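Local coordinates for FAD dependent oxidoreductase domain-containing protein (Deinococcus radiodurans R1, PDB 3C4N), which is of uncharacterised function but is probably an FAD-dependent oxidoreductase, seen here with ADP bound in its nucleotide pocket, at residues W86-I91 and R161-A166; E119-L124 and T268-A273. All coordinates share one frame; numbering follows the deposited sequence.

Contact 1: W86-I91 and R161-A166; sequences WTAQDI and RVDPRA
W86 and T87 pass close to A166, which lies past the end of strand 159-163: the CA atoms of T87 and A166 are 4.4 Å apart, while A88 lies nearest D163 at 6.8 Å between CA atoms, a separation spanned by the D163 side chain. The carboxylate of D163 carries the contact. Its CG lies anti to the backbone N (chi1 166°), directing the carboxylate group toward the loop, and its OD2 takes two donors there. The hydroxyl OG1 of T87 donates to D163 OD2 at 2.6 Å through the anti lone pair, and the backbone N of A88 reaches the same OD2 at 2.8 Å from the syn side, 34° out of the carboxylate plane. The second oxygen is used within its own segment: the N of R165 donates to D163 OD1 at 2.7 Å, an Asx turn inside the type I beta turn from D163 to A166. Both oxygens thus have backbone N-H partners, which fixes the rotation of the carboxylate.

Around this site, the six-membered ring of W86 approaches the carbonyl of R165 obliquely, with CE3 3.7 Å from R165 O, while its NE1 bonds to A99 O of helix 96-107. The guanidinium of R165 passes near the same ring, but its salt bridge is to E100 of that helix. R161 CG packs near Q89 CD, and the two side chains cross obliquely. Where the backbones come close, A166 CA makes a CA-H...O contact with W86 O at 3.0 Å. The two bonds to OD2 join the loop to a recognised element, an Asx turn on D163 within a type I beta turn, at the end of strand 159-163 in the mixed sheet it shares with strand 118-127.

Contact 2: E119-L124 and T268-A273; sequences EDRPLL and TPVLRA
V270 O accepts the N-H of L124 at 2.8 Å with an N-H...O angle of 164°, and L123 CA adds a CA-H...O contact to the same oxygen at 3.3 Å. This belongs to a parallel pairing of strands 118-127 and 270-273, in which L123 is in register with V270 and L124 with L271. R272 N continues it by donating to L124 O at 2.9 Å.

The side chains alternate between the two faces. On one, L123 and V270 cross obliquely, with L123 CD1 3.9 Å from V270 CG1; the same methyl lies over one face of the R272 guanidinium, offset toward its rim, while the charge of R272 is met by D90. On the other face, L124 and L271 lie side by side and point the same way, L124 CD1 meeting L271 CD2 at 4.0 Å. Before the strands pair, the rings of P122 and P269 touch obliquely through P122 CG and P269 CB.

R121 reaches past this start of the pairing. Its CD packs on V270 CG2, the two side chains crossing at about a right angle, and NH1 forms a salt bridge with E119 OE1. The bend at chi3 (-70°) turns NE out of the extended line of the chain, and at the guanidinium edge NH2 donates to T268 O at 2.9 Å, from 37° above the carbonyl plane.

The centres of contact 1 and contact 2 are about 8 Å apart, on the same side of the chain's centre, and both reach one mixed sheet in which strand 118-127 lies between 159-163, its antiparallel neighbour, and 270-273, its parallel one. Along the chain the segments alternate: 86-91, 119-124, 161-166, 268-273. Two bonds join them directly, a salt bridge from R272 NH1 to D90 OD1 (2.8 Å) and a probable hydrogen bond from D163 N to L123 O. Segments 119-124, 161-166 and 268-273 thus supply strands of one sheet, and 86-91, mostly loop, packs against it, tied through D163 and R272; W86 lies about 12 Å, side chain to side chain, from the ADP-binding M47.

Contact 1: W86-I91 and R161-A166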
# COMPACT_ATOMS: atom_id res chain seq x y z
N TRP A 86 -16.50 21.82 -4.17
CA TRP A 86 -17.83 21.41 -3.74
C TRP A 86 -18.68 22.67 -3.83
O TRP A 86 -18.41 23.66 -3.15
CB TRP A 86 -17.83 20.92 -2.30
CG TRP A 86 -19.14 20.29 -1.91
CD1 TRP A 86 -19.42 18.95 -1.87
CD2 TRP A 86 -20.36 20.96 -1.54
NE1 TRP A 86 -20.73 18.75 -1.49
CE2 TRP A 86 -21.33 19.96 -1.29
CE3 TRP A 86 -20.73 22.30 -1.40
CZ2 TRP A 86 -22.64 20.27 -0.90
CZ3 TRP A 86 -22.04 22.61 -1.02
CH2 TRP A 86 -22.98 21.60 -0.77
N THR A 87 -19.70 22.62 -4.67
CA THR A 87 -20.58 23.78 -4.82
C THR A 87 -22.03 23.39 -5.00
O THR A 87 -22.33 22.47 -5.76
CB THR A 87 -20.16 24.65 -6.02
OG1 THR A 87 -21.09 25.73 -6.15
CG2 THR A 87 -20.16 23.84 -7.31
N ALA A 88 -22.92 24.11 -4.34
CA ALA A 88 -24.35 23.84 -4.43
C ALA A 88 -24.84 24.02 -5.87
O ALA A 88 -25.96 23.65 -6.19
CB ALA A 88 -25.12 24.77 -3.50
N GLN A 89 -23.99 24.57 -6.73
CA GLN A 89 -24.40 24.77 -8.13
C GLN A 89 -24.13 23.53 -8.97
O GLN A 89 -24.50 23.48 -10.14
CB GLN A 89 -23.67 25.99 -8.73
CG GLN A 89 -24.08 27.31 -8.09
CD GLN A 89 -23.28 28.50 -8.59
OE1 GLN A 89 -23.44 29.62 -8.10
NE2 GLN A 89 -22.42 28.26 -9.58
N ASP A 90 -23.49 22.54 -8.37
CA ASP A 90 -23.23 21.32 -9.10
C ASP A 90 -24.14 20.20 -8.63
O ASP A 90 -23.87 19.03 -8.85
CB ASP A 90 -21.77 20.89 -8.94
CG ASP A 90 -20.83 21.71 -9.80
OD1 ASP A 90 -21.31 22.54 -10.61
OD2 ASP A 90 -19.60 21.50 -9.68
N ILE A 91 -25.23 20.58 -7.97
CA ILE A 91 -26.19 19.61 -7.48
C ILE A 91 -27.38 19.51 -8.43
O ILE A 91 -28.15 20.45 -8.57
CB ILE A 91 -26.75 20.01 -6.10
CG1 ILE A 91 -25.61 20.21 -5.10
CG2 ILE A 91 -27.73 18.93 -5.60
CD1 ILE A 91 -26.05 20.79 -3.76
N ARG A 161 -23.87 34.65 -9.73
CA ARG A 161 -24.66 33.83 -8.82
C ARG A 161 -23.64 33.32 -7.79
O ARG A 161 -22.84 32.43 -8.09
CB ARG A 161 -25.29 32.66 -9.59
CG ARG A 161 -25.97 31.58 -8.73
CD ARG A 161 -27.49 31.70 -8.75
NE ARG A 161 -28.01 31.91 -10.10
CZ ARG A 161 -27.77 31.10 -11.13
NH1 ARG A 161 -27.02 30.02 -10.97
NH2 ARG A 161 -28.26 31.40 -12.33
N VAL A 162 -23.66 33.91 -6.60
CA VAL A 162 -22.73 33.53 -5.54
C VAL A 162 -23.17 32.31 -4.73
O VAL A 162 -24.35 32.14 -4.45
CB VAL A 162 -22.54 34.67 -4.53
CG1 VAL A 162 -21.48 34.28 -3.51
CG2 VAL A 162 -22.15 35.96 -5.25
N ASP A 163 -22.21 31.47 -4.36
CA ASP A 163 -22.50 30.30 -3.53
C ASP A 163 -21.57 30.40 -2.32
O ASP A 163 -20.40 30.03 -2.40
CB ASP A 163 -22.25 28.99 -4.28
CG ASP A 163 -22.21 27.78 -3.36
OD1 ASP A 163 -22.48 27.93 -2.14
OD2 ASP A 163 -21.89 26.67 -3.84
N PRO A 164 -22.09 30.91 -1.20
CA PRO A 164 -21.30 31.07 0.03
C PRO A 164 -20.87 29.76 0.68
O PRO A 164 -19.98 29.76 1.53
CB PRO A 164 -22.22 31.89 0.93
CG PRO A 164 -23.08 32.64 -0.04
CD PRO A 164 -23.40 31.57 -1.05
N ARG A 165 -21.48 28.65 0.29
CA ARG A 165 -21.12 27.37 0.89
C ARG A 165 -20.13 26.53 0.07
O ARG A 165 -19.89 25.37 0.39
CB ARG A 165 -22.38 26.54 1.16
CG ARG A 165 -23.46 27.26 1.96
CD ARG A 165 -24.64 26.35 2.20
NE ARG A 165 -24.25 25.19 3.01
CZ ARG A 165 -24.70 23.96 2.82
NH1 ARG A 165 -25.57 23.72 1.84
NH2 ARG A 165 -24.31 22.96 3.59
N ALA A 166 -19.56 27.10 -0.98
CA ALA A 166 -18.61 26.35 -1.81
C ALA A 166 -17.35 26.03 -1.02
O ALA A 166 -16.95 26.78 -0.13
CB ALA A 166 -18.27 27.15 -3.08

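Contact 2: E119-L124 and T268-A273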
# COMPACT_ATOMS: atom_id res chain seq x y z
N GLU A 119 -10.90 24.33 2.76
CA GLU A 119 -11.17 25.73 3.06
C GLU A 119 -12.52 26.19 2.51
O GLU A 119 -13.05 25.61 1.57
CB GLU A 119 -10.03 26.63 2.55
CG GLU A 119 -9.66 26.47 1.08
CD GLU A 119 -8.45 25.55 0.84
OE1 GLU A 119 -8.07 25.36 -0.33
OE2 GLU A 119 -7.87 25.01 1.82
N ASP A 120 -13.07 27.22 3.15
CA ASP A 120 -14.34 27.80 2.74
C ASP A 120 -14.00 28.79 1.66
O ASP A 120 -13.23 29.72 1.88
CB ASP A 120 -15.01 28.51 3.91
CG ASP A 120 -15.27 27.58 5.07
OD1 ASP A 120 -15.84 26.49 4.84
OD2 ASP A 120 -14.92 27.93 6.21
N ARG A 121 -14.57 28.60 0.48
CA ARG A 121 -14.26 29.50 -0.61
C ARG A 121 -15.50 29.69 -1.45
O ARG A 121 -15.95 28.77 -2.12
CB ARG A 121 -13.13 28.87 -1.43
CG ARG A 121 -12.36 29.80 -2.32
CD ARG A 121 -11.50 29.01 -3.28
NE ARG A 121 -10.39 28.31 -2.64
CZ ARG A 121 -9.32 28.91 -2.14
NH1 ARG A 121 -8.34 28.20 -1.59
NH2 ARG A 121 -9.22 30.24 -2.17
N PRO A 122 -16.08 30.89 -1.42
CA PRO A 122 -17.29 31.17 -2.21
C PRO A 122 -17.01 30.99 -3.71
O PRO A 122 -15.89 31.20 -4.17
CB PRO A 122 -17.62 32.61 -1.85
CG PRO A 122 -16.27 33.20 -1.61
CD PRO A 122 -15.62 32.12 -0.76
N LEU A 123 -18.06 30.61 -4.44
CA LEU A 123 -17.96 30.39 -5.88
C LEU A 123 -18.89 31.34 -6.62
O LEU A 123 -20.06 31.46 -6.26
CB LEU A 123 -18.31 28.94 -6.21
CG LEU A 123 -18.17 28.47 -7.66
CD1 LEU A 123 -18.00 26.96 -7.70
CD2 LEU A 123 -19.40 28.89 -8.44
N LEU A 124 -18.38 32.04 -7.64
CA LEU A 124 -19.20 32.98 -8.39
C LEU A 124 -19.40 32.53 -9.83
O LEU A 124 -18.43 32.25 -10.52
CB LEU A 124 -18.58 34.37 -8.40
CG LEU A 124 -18.13 35.02 -7.09
CD1 LEU A 124 -17.73 36.46 -7.39
CD2 LEU A 124 -19.23 35.01 -6.08
N THR A 268 -9.41 33.62 -2.08
CA THR A 268 -9.96 34.17 -3.31
C THR A 268 -10.96 33.16 -3.84
O THR A 268 -10.64 31.98 -4.03
CB THR A 268 -8.85 34.45 -4.38
OG1 THR A 268 -9.46 34.71 -5.64
CG2 THR A 268 -7.92 33.28 -4.52
N PRO A 269 -12.20 33.60 -4.06
CA PRO A 269 -13.29 32.75 -4.55
C PRO A 269 -13.06 32.03 -5.88
O PRO A 269 -12.25 32.45 -6.70
CB PRO A 269 -14.49 33.70 -4.58
CG PRO A 269 -13.86 35.05 -4.77
CD PRO A 269 -12.64 35.00 -3.90
N VAL A 270 -13.78 30.93 -6.06
CA VAL A 270 -13.71 30.15 -7.30
C VAL A 270 -14.59 30.94 -8.27
O VAL A 270 -15.63 31.47 -7.88
CB VAL A 270 -14.31 28.73 -7.12
CG1 VAL A 270 -14.31 27.98 -8.44
CG2 VAL A 270 -13.51 27.95 -6.09
N LEU A 271 -14.16 31.04 -9.52
CA LEU A 271 -14.92 31.78 -10.53
C LEU A 271 -15.25 30.87 -11.69
O LEU A 271 -14.49 29.97 -12.04
CB LEU A 271 -14.09 32.96 -11.04
CG LEU A 271 -13.65 33.97 -9.97
CD1 LEU A 271 -12.43 34.74 -10.49
CD2 LEU A 271 -14.79 34.91 -9.64
N ARG A 272 -16.41 31.12 -12.30
CA ARG A 272 -16.91 30.36 -13.43
C ARG A 272 -17.50 31.29 -14.48
O ARG A 272 -18.10 32.30 -14.14
CB ARG A 272 -17.99 29.39 -12.97
CG ARG A 272 -17.47 28.24 -12.15
CD ARG A 272 -18.53 27.18 -11.94
NE ARG A 272 -17.92 25.94 -11.46
CZ ARG A 272 -18.60 24.85 -11.12
NH1 ARG A 272 -19.93 24.85 -11.20
NH2 ARG A 272 -17.96 23.77 -10.70
N ALA A 273 -17.33 30.95 -15.75
CA ALA A 273 -17.87 31.77 -16.84
C ALA A 273 -18.12 30.86 -18.04
O ALA A 273 -17.28 30.03 -18.37
CB ALA A 273 -16.88 32.89 -17.20